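GDSL-like protein (Collinsella aerofaciens ATCC 25986, PDB 7BXD) is probably an acyl-hydrolase of the GDSL-like, SGNH-hydrolase family, presumably acting on ester bonds. Local coordinates at residues A[130-135]-A[184-189]; A[145-150]-A[190-195]. All blocks are in the same frame, centred on the assembly; numbering follows the deposited sequence.

In the fold
The centres of contact 1 and contact 2 lie about 9 Å apart on the same side of the chain's centre. In chain order their segments alternate: helix 127-141, strand 146-150, helix 176-189, strand 194-195. Contact 1 pairs the two helices and contact 2 the two neighbouring parallel strands, so together they sample one side of the layered, parallel-sheet SGNH-type domain, where 194-195 is an outermost strand of the sheet within this chain. Three observations tie them directly: Tyr190 OH lies 2.6 Å from Asp132 OD1, Val192 N lies 2.9 Å from Cys187 O, and Ile135 packs on both Tyr190 and Phe149. Helix pair and strand pair are thus adjoining layers, with Tyr190 and Val192 linking helix to strand.

Contact 1 of 2, residues A[130-135]-A[184-189]; sequences AVDYLI and LEVCDR
The Asp132 carboxylate is gripped by two groups beyond the two segments, OD1 by a hydrogen bond with Tyr190 OH and OD2 by a salt bridge with Arg136 NE, while Asp132 CB meets Val186 CG1 at 4.1 Å. Arg136 lies one turn further along the same helix, and Tyr190 directly follows helix 176-189. With one partner on each oxygen, the rotation of the carboxylate is probably well defined. Arg189 NE is 5.8 Å from Asp132 OD1, too far for contact, although the opposite charges may still attract weakly.

The rest of the interface is apolar and centres on Val186, which accounts for 73 of the 197 Å² buried. Val186 CG1, anti to the backbone N (chi1 -177°), comes against the backbone of the facing helix, 3.7 Å from Asp132 N. Val131 crosses Val186 obliquely and places Val131 CG1 3.8 Å from Val186 CB, meeting Val186 CG1 as well. One turn further on, Ile135 slides past Val186 in the opposite direction. Ile135 CD1 is 4.0 Å from Val186 CG1 and 4.2 Å from Cys187 SG, so a single methyl group touches two successive residues of segment 184-189.

The short axes approach to 9.5 Å and cross at -34°, with both helices running broadly the same way. Val131, Ile135 and Cys187 also rest on Phe149 of strand 146-150. Both helices thus pack on the same residue of the sheet and lie side by side on one face, in one of the two helical layers of the alpha/beta/alpha architecture of SGNH hydrolases.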
ATOM      1  N   ALA A 130       6.775  12.661  -1.908  1.00 13.43           N
ATOM      2  CA  ALA A 130       6.292  11.950  -0.739  1.00 13.21           C
ATOM      3  C   ALA A 130       6.916  10.562  -0.625  1.00 12.96           C
ATOM      4  O   ALA A 130       7.267  10.119   0.487  1.00 13.69           O
ATOM      5  CB  ALA A 130       4.769  11.868  -0.784  1.00 14.18           C
ATOM      6  N   VAL A 131       7.006   9.827  -1.743  1.00 13.13           N
ATOM      7  CA  VAL A 131       7.649   8.518  -1.697  1.00 13.06           C
ATOM      8  C   VAL A 131       9.105   8.680  -1.268  1.00 13.08           C
ATOM      9  O   VAL A 131       9.630   7.914  -0.450  1.00 13.56           O
ATOM     10  CB  VAL A 131       7.505   7.759  -3.029  1.00 13.68           C
ATOM     11  CG1 VAL A 131       8.255   6.406  -2.974  1.00 14.42           C
ATOM     12  CG2 VAL A 131       6.029   7.513  -3.356  1.00 14.48           C
ATOM     13  N   ASP A 132       9.790   9.691  -1.825  1.00 13.27           N
ATOM     14  CA  ASP A 132      11.168   9.981  -1.441  1.00 13.80           C
ATOM     15  C   ASP A 132      11.267  10.252   0.058  1.00 13.53           C
ATOM     16  O   ASP A 132      12.153   9.721   0.742  1.00 14.23           O
ATOM     17  CB  ASP A 132      11.650  11.160  -2.295  1.00 14.24           C
ATOM     18  CG  ASP A 132      13.100  11.511  -2.059  1.00 15.42           C
ATOM     19  OD1 ASP A 132      13.958  10.874  -2.706  1.00 16.59           O
ATOM     20  OD2 ASP A 132      13.363  12.416  -1.237  1.00 17.20           O
ATOM     21  N   TYR A 133      10.370  11.092   0.581  1.00 14.22           N
ATOM     22  CA  TYR A 133      10.364  11.363   2.025  1.00 14.66           C
ATOM     23  C   TYR A 133      10.216  10.084   2.829  1.00 13.75           C
ATOM     24  O   TYR A 133      10.905   9.897   3.840  1.00 14.24           O
ATOM     25  CB  TYR A 133       9.235  12.339   2.380  1.00 15.75           C
ATOM     26  CG  TYR A 133       9.185  12.646   3.849  1.00 16.29           C
ATOM     27  CD1 TYR A 133       8.418  11.854   4.720  1.00 16.47           C
ATOM     28  CD2 TYR A 133       9.892  13.747   4.373  1.00 18.57           C
ATOM     29  CE1 TYR A 133       8.377  12.124   6.063  1.00 17.96           C
ATOM     30  CE2 TYR A 133       9.853  14.028   5.723  1.00 19.73           C
ATOM     31  CZ  TYR A 133       9.100  13.210   6.563  1.00 19.49           C
ATOM     32  OH  TYR A 133       9.070  13.496   7.931  1.00 21.35           O
ATOM     33  N   LEU A 134       9.263   9.224   2.455  1.00 13.96           N
ATOM     34  CA  LEU A 134       9.050   8.012   3.246  1.00 14.07           C
ATOM     35  C   LEU A 134      10.300   7.160   3.289  1.00 13.58           C
ATOM     36  O   LEU A 134      10.670   6.640   4.347  1.00 14.38           O
ATOM     37  CB  LEU A 134       7.891   7.180   2.701  1.00 14.34           C
ATOM     38  CG  LEU A 134       6.463   7.736   2.851  1.00 14.95           C
ATOM     39  CD1 LEU A 134       5.497   6.659   2.347  1.00 16.12           C
ATOM     40  CD2 LEU A 134       6.153   8.100   4.291  1.00 14.97           C
ATOM     41  N   ILE A 135      10.976   6.968   2.147  1.00 13.19           N
ATOM     42  CA  ILE A 135      12.132   6.084   2.159  1.00 13.35           C
ATOM     43  C   ILE A 135      13.250   6.681   3.001  1.00 13.71           C
ATOM     44  O   ILE A 135      13.861   5.985   3.831  1.00 14.70           O
ATOM     45  CB  ILE A 135      12.602   5.760   0.728  1.00 13.42           C
ATOM     46  CG1 ILE A 135      11.513   4.926   0.019  1.00 13.67           C
ATOM     47  CG2 ILE A 135      13.961   5.033   0.766  1.00 14.10           C
ATOM     48  CD1 ILE A 135      11.668   4.832  -1.480  1.00 14.82           C
ATOM     49  N   LEU A 184       7.997   3.118  -8.525  1.00 13.23           N
ATOM     50  CA  LEU A 184       9.097   2.242  -8.924  1.00 12.95           C
ATOM     51  C   LEU A 184      10.392   3.022  -9.143  1.00 12.77           C
ATOM     52  O   LEU A 184      11.491   2.527  -8.825  1.00 13.30           O
ATOM     53  CB  LEU A 184       8.730   1.441 -10.182  1.00 13.94           C
ATOM     54  CG  LEU A 184       7.581   0.446  -9.978  1.00 15.87           C
ATOM     55  CD1 LEU A 184       7.207  -0.202 -11.284  1.00 17.34           C
ATOM     56  CD2 LEU A 184       7.914  -0.608  -8.965  1.00 17.95           C
ATOM     57  N   GLU A 185      10.309   4.224  -9.720  1.00 12.86           N
ATOM     58  CA  GLU A 185      11.521   5.008  -9.979  1.00 13.03           C
ATOM     59  C   GLU A 185      12.163   5.483  -8.674  1.00 12.69           C
ATOM     60  O   GLU A 185      13.399   5.476  -8.553  1.00 13.35           O
ATOM     61  CB  GLU A 185      11.189   6.179 -10.886  1.00 14.16           C
ATOM     62  CG  GLU A 185      10.876   5.720 -12.315  1.00 15.94           C
ATOM     63  CD  GLU A 185      10.406   6.838 -13.209  1.00 19.86           C
ATOM     64  OE1 GLU A 185      10.349   8.004 -12.768  1.00 20.44           O
ATOM     65  OE2 GLU A 185      10.100   6.553 -14.392  1.00 23.55           O
ATOM     66  N   VAL A 186      11.355   5.921  -7.689  1.00 12.58           N
ATOM     67  CA  VAL A 186      11.950   6.351  -6.428  1.00 12.67           C
ATOM     68  C   VAL A 186      12.520   5.140  -5.699  1.00 12.52           C
ATOM     69  O   VAL A 186      13.610   5.196  -5.099  1.00 13.08           O
ATOM     70  CB  VAL A 186      10.949   7.134  -5.559  1.00 13.50           C
ATOM     71  CG1 VAL A 186      11.635   7.617  -4.281  1.00 14.06           C
ATOM     72  CG2 VAL A 186      10.384   8.303  -6.327  1.00 14.25           C
ATOM     73  N   CYS A 187      11.781   4.021  -5.692  1.00 12.95           N
ATOM     74  CA  CYS A 187      12.328   2.817  -5.086  1.00 13.00           C
ATOM     75  C   CYS A 187      13.658   2.434  -5.731  1.00 12.68           C
ATOM     76  O   CYS A 187      14.615   2.055  -5.034  1.00 13.05           O
ATOM     77  CB  CYS A 187      11.305   1.675  -5.177  1.00 13.59           C
ATOM     78  SG  CYS A 187       9.966   1.852  -3.957  1.00 13.84           S
ATOM     79  N   ASP A 188      13.742   2.515  -7.062  1.00 12.90           N
ATOM     80  CA  ASP A 188      15.007   2.207  -7.727  1.00 13.11           C
ATOM     81  C   ASP A 188      16.137   3.106  -7.225  1.00 13.26           C
ATOM     82  O   ASP A 188      17.250   2.627  -6.972  1.00 13.35           O
ATOM     83  CB  ASP A 188      14.874   2.340  -9.244  1.00 14.11           C
ATOM     84  CG  ASP A 188      16.256   2.287  -9.903  1.00 15.16           C
ATOM     85  OD1 ASP A 188      16.831   1.199 -10.041  1.00 16.05           O
ATOM     86  OD2 ASP A 188      16.814   3.381 -10.200  1.00 16.79           O
ATOM     87  N   ARG A 189      15.874   4.404  -7.076  1.00 13.63           N
ATOM     88  CA  ARG A 189      16.910   5.320  -6.601  1.00 14.39           C
ATOM     89  C   ARG A 189      17.554   4.789  -5.341  1.00 13.50           C
ATOM     90  O   ARG A 189      18.784   4.885  -5.182  1.00 14.40           O
ATOM     91  CB  ARG A 189      16.317   6.709  -6.369  1.00 16.57           C
ATOM     92  CG  ARG A 189      17.153   7.634  -5.511  1.00 20.15           C
ATOM     93  CD  ARG A 189      18.351   8.158  -6.144  1.00 24.44           C
ATOM     94  NE  ARG A 189      18.908   9.219  -5.289  1.00 26.74           N
ATOM     95  CZ  ARG A 189      19.979   9.890  -5.641  1.00 27.02           C
ATOM     96  NH1 ARG A 189      20.540   9.553  -6.789  1.00 27.83           N
ATOM     97  NH2 ARG A 189      20.504  10.854  -4.859  1.00 28.11           N
TER

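Contact 2 of 2, residues A[145-150]-A[190-195]; sequences AKLVFM and YSVPVI
The Phe149 ring is met obliquely by Val192, whose CG1 lies 4.0 Å from Phe149 CD1. Met183 of helix 176-189 also packs on the Phe149 side chain. The Pro193 ring turns its CD to Leu147 O, 3.4 Å away, and the same carbonyl oxygen meets Val192 CG1.

From Pro193 O onward the two segments pair as parallel strands, with bridges Phe149-Val194 and Met150-Ile195. Phe149 N donates to Pro193 O at 3.0 Å, and Ile195 N donates to Phe149 O at 2.9 Å, both with N-H...O angles of 159°. Phe149 therefore uses both its N-H and its carbonyl on this neighbour. CA-H...O contacts accompany the bonds, among them Val194 CA to Phe149 O at 3.2 Å.

On the face opposite Phe149 and Val194, Ile195 joins two side chains of segment 145-150. Ile195 CD1 is 3.8 Å from Val148 CG1, where the side chains cross, and 3.9 Å from Met150 SD, where they lie side by side pointing the same way. Leu237 and Ile233 of helix 223-240 pack against this group.

The lead-in to the pairing is a Schellman motif with Ser191, at positive phi, as its C-prime residue. Helix 176-189 thereby passes into edge strand 194-195, completing a beta-alpha-beta crossover from strand 146-150 to its parallel neighbour.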
ATOM      1  N   ALA A 145      16.277  -1.723   9.783  1.00 16.67           N
ATOM      2  CA  ALA A 145      15.147  -2.495   9.290  1.00 16.69           C
ATOM      3  C   ALA A 145      15.260  -2.723   7.781  1.00 16.11           C
ATOM      4  O   ALA A 145      15.931  -1.977   7.042  1.00 17.56           O
ATOM      5  CB  ALA A 145      13.833  -1.754   9.554  1.00 17.76           C
ATOM      6  N   LYS A 146      14.594  -3.783   7.314  1.00 15.45           N
ATOM      7  CA  LYS A 146      14.383  -3.977   5.885  1.00 15.51           C
ATOM      8  C   LYS A 146      13.126  -3.209   5.495  1.00 15.46           C
ATOM      9  O   LYS A 146      12.190  -3.083   6.295  1.00 17.83           O
ATOM     10  CB  LYS A 146      14.210  -5.471   5.575  1.00 18.99           C
ATOM     11  CG  LYS A 146      15.542  -6.253   5.422  1.00 25.67           C
ATOM     12  CD  LYS A 146      16.579  -6.110   6.416  1.00 29.75           C
ATOM     13  CE  LYS A 146      17.397  -7.397   6.373  1.00 32.49           C
ATOM     14  NZ  LYS A 146      17.843  -7.721   7.741  1.00 34.42           N
ATOM     15  N   LEU A 147      13.110  -2.681   4.293  1.00 14.44           N
ATOM     16  CA  LEU A 147      11.988  -1.897   3.774  1.00 13.52           C
ATOM     17  C   LEU A 147      11.584  -2.460   2.426  1.00 13.25           C
ATOM     18  O   LEU A 147      12.424  -2.617   1.521  1.00 14.00           O
ATOM     19  CB  LEU A 147      12.436  -0.440   3.616  1.00 14.19           C
ATOM     20  CG  LEU A 147      11.466   0.525   2.932  1.00 14.24           C
ATOM     21  CD1 LEU A 147      10.118   0.579   3.664  1.00 15.17           C
ATOM     22  CD2 LEU A 147      12.110   1.929   2.846  1.00 15.53           C
ATOM     23  N   VAL A 148      10.290  -2.748   2.280  1.00 13.34           N
ATOM     24  CA  VAL A 148       9.737  -3.294   1.043  1.00 13.60           C
ATOM     25  C   VAL A 148       8.515  -2.449   0.709  1.00 12.86           C
ATOM     26  O   VAL A 148       7.643  -2.246   1.570  1.00 13.89           O
ATOM     27  CB  VAL A 148       9.327  -4.777   1.222  1.00 14.54           C
ATOM     28  CG1 VAL A 148       8.719  -5.333  -0.047  1.00 15.32           C
ATOM     29  CG2 VAL A 148      10.499  -5.653   1.672  1.00 15.98           C
ATOM     30  N   PHE A 149       8.425  -1.987  -0.534  1.00 12.24           N
ATOM     31  CA  PHE A 149       7.222  -1.297  -0.993  1.00 12.43           C
ATOM     32  C   PHE A 149       6.369  -2.284  -1.782  1.00 11.94           C
ATOM     33  O   PHE A 149       6.886  -3.161  -2.480  1.00 13.47           O
ATOM     34  CB  PHE A 149       7.543  -0.091  -1.894  1.00 13.52           C
ATOM     35  CG  PHE A 149       7.635   1.212  -1.149  1.00 13.32           C
ATOM     36  CD1 PHE A 149       8.614   1.406  -0.168  1.00 13.53           C
ATOM     37  CD2 PHE A 149       6.718   2.235  -1.398  1.00 14.30           C
ATOM     38  CE1 PHE A 149       8.671   2.620   0.518  1.00 14.03           C
ATOM     39  CE2 PHE A 149       6.809   3.453  -0.713  1.00 15.15           C
ATOM     40  CZ  PHE A 149       7.780   3.645   0.247  1.00 14.76           C
ATOM     41  N   MET A 150       5.049  -2.116  -1.693  1.00 12.49           N
ATOM     42  CA  MET A 150       4.109  -2.861  -2.527  1.00 12.81           C
ATOM     43  C   MET A 150       3.311  -1.866  -3.342  1.00 12.74           C
ATOM     44  O   MET A 150       2.730  -0.926  -2.798  1.00 13.43           O
ATOM     45  CB  MET A 150       3.168  -3.742  -1.668  1.00 13.69           C
ATOM     46  CG  MET A 150       3.954  -4.579  -0.669  1.00 13.22           C
ATOM     47  SD  MET A 150       3.118  -6.068  -0.081  1.00 13.94           S
ATOM     48  CE  MET A 150       1.685  -5.330   0.719  1.00 15.22           C
ATOM     49  N   TYR A 190      16.736   4.277  -4.413  1.00 12.92           N
ATOM     50  CA  TYR A 190      17.197   3.843  -3.102  1.00 12.85           C
ATOM     51  C   TYR A 190      17.352   2.332  -2.997  1.00 12.59           C
ATOM     52  O   TYR A 190      17.472   1.806  -1.886  1.00 13.12           O
ATOM     53  CB  TYR A 190      16.259   4.380  -2.018  1.00 13.26           C
ATOM     54  CG  TYR A 190      16.265   5.895  -1.992  1.00 13.45           C
ATOM     55  CD1 TYR A 190      17.401   6.603  -1.563  1.00 14.65           C
ATOM     56  CD2 TYR A 190      15.139   6.627  -2.377  1.00 14.97           C
ATOM     57  CE1 TYR A 190      17.393   7.984  -1.510  1.00 14.91           C
ATOM     58  CE2 TYR A 190      15.138   8.022  -2.336  1.00 15.01           C
ATOM     59  CZ  TYR A 190      16.262   8.696  -1.903  1.00 15.21           C
ATOM     60  OH  TYR A 190      16.312  10.064  -1.860  1.00 17.08           O
ATOM     61  N   SER A 191      17.358   1.630  -4.134  1.00 12.51           N
ATOM     62  CA  SER A 191      17.570   0.187  -4.162  1.00 12.77           C
ATOM     63  C   SER A 191      16.541  -0.588  -3.319  1.00 12.34           C
ATOM     64  O   SER A 191      16.855  -1.651  -2.758  1.00 13.22           O
ATOM     65  CB  SER A 191      19.006  -0.174  -3.739  1.00 14.09           C
ATOM     66  OG  SER A 191      19.918   0.555  -4.557  1.00 14.55           O
ATOM     67  N   VAL A 192      15.298  -0.103  -3.259  1.00 12.70           N
ATOM     68  CA  VAL A 192      14.281  -0.696  -2.385  1.00 12.87           C
ATOM     69  C   VAL A 192      13.556  -1.864  -3.049  1.00 12.51           C
ATOM     70  O   VAL A 192      12.964  -1.681  -4.114  1.00 14.16           O
ATOM     71  CB  VAL A 192      13.256   0.357  -1.942  1.00 14.36           C
ATOM     72  CG1 VAL A 192      12.119  -0.249  -1.147  1.00 14.89           C
ATOM     73  CG2 VAL A 192      13.934   1.425  -1.099  1.00 17.61           C
ATOM     74  N   PRO A 193      13.512  -3.053  -2.440  1.00 12.75           N
ATOM     75  CA  PRO A 193      12.717  -4.151  -3.007  1.00 14.72           C
ATOM     76  C   PRO A 193      11.238  -3.793  -3.121  1.00 13.71           C
ATOM     77  O   PRO A 193      10.672  -3.108  -2.255  1.00 13.51           O
ATOM     78  CB  PRO A 193      12.952  -5.280  -2.002  1.00 16.69           C
ATOM     79  CG  PRO A 193      14.253  -4.955  -1.340  1.00 17.18           C
ATOM     80  CD  PRO A 193      14.241  -3.465  -1.217  1.00 14.60           C
ATOM     81  N   VAL A 194      10.610  -4.301  -4.191  1.00 15.53           N
ATOM     82  CA  VAL A 194       9.203  -4.029  -4.482  1.00 16.21           C
ATOM     83  C   VAL A 194       8.469  -5.343  -4.723  1.00 16.09           C
ATOM     84  O   VAL A 194       8.969  -6.210  -5.449  1.00 19.81           O
ATOM     85  CB  VAL A 194       9.059  -3.111  -5.719  1.00 18.11           C
ATOM     86  CG1 VAL A 194       7.603  -2.934  -6.105  1.00 20.60           C
ATOM     87  CG2 VAL A 194       9.701  -1.754  -5.453  1.00 19.17           C
ATOM     88  N   ILE A 195       7.275  -5.472  -4.149  1.00 13.89           N
ATOM     89  CA  ILE A 195       6.318  -6.519  -4.526  1.00 13.70           C
ATOM     90  C   ILE A 195       5.252  -5.843  -5.377  1.00 12.92           C
ATOM     91  O   ILE A 195       4.536  -4.958  -4.893  1.00 13.59           O
ATOM     92  CB  ILE A 195       5.688  -7.183  -3.284  1.00 14.13           C
ATOM     93  CG1 ILE A 195       6.766  -7.772  -2.371  1.00 14.53           C
ATOM     94  CG2 ILE A 195       4.642  -8.235  -3.730  1.00 15.40           C
ATOM     95  CD1 ILE A 195       6.287  -8.160  -0.998  1.00 15.86           C
TER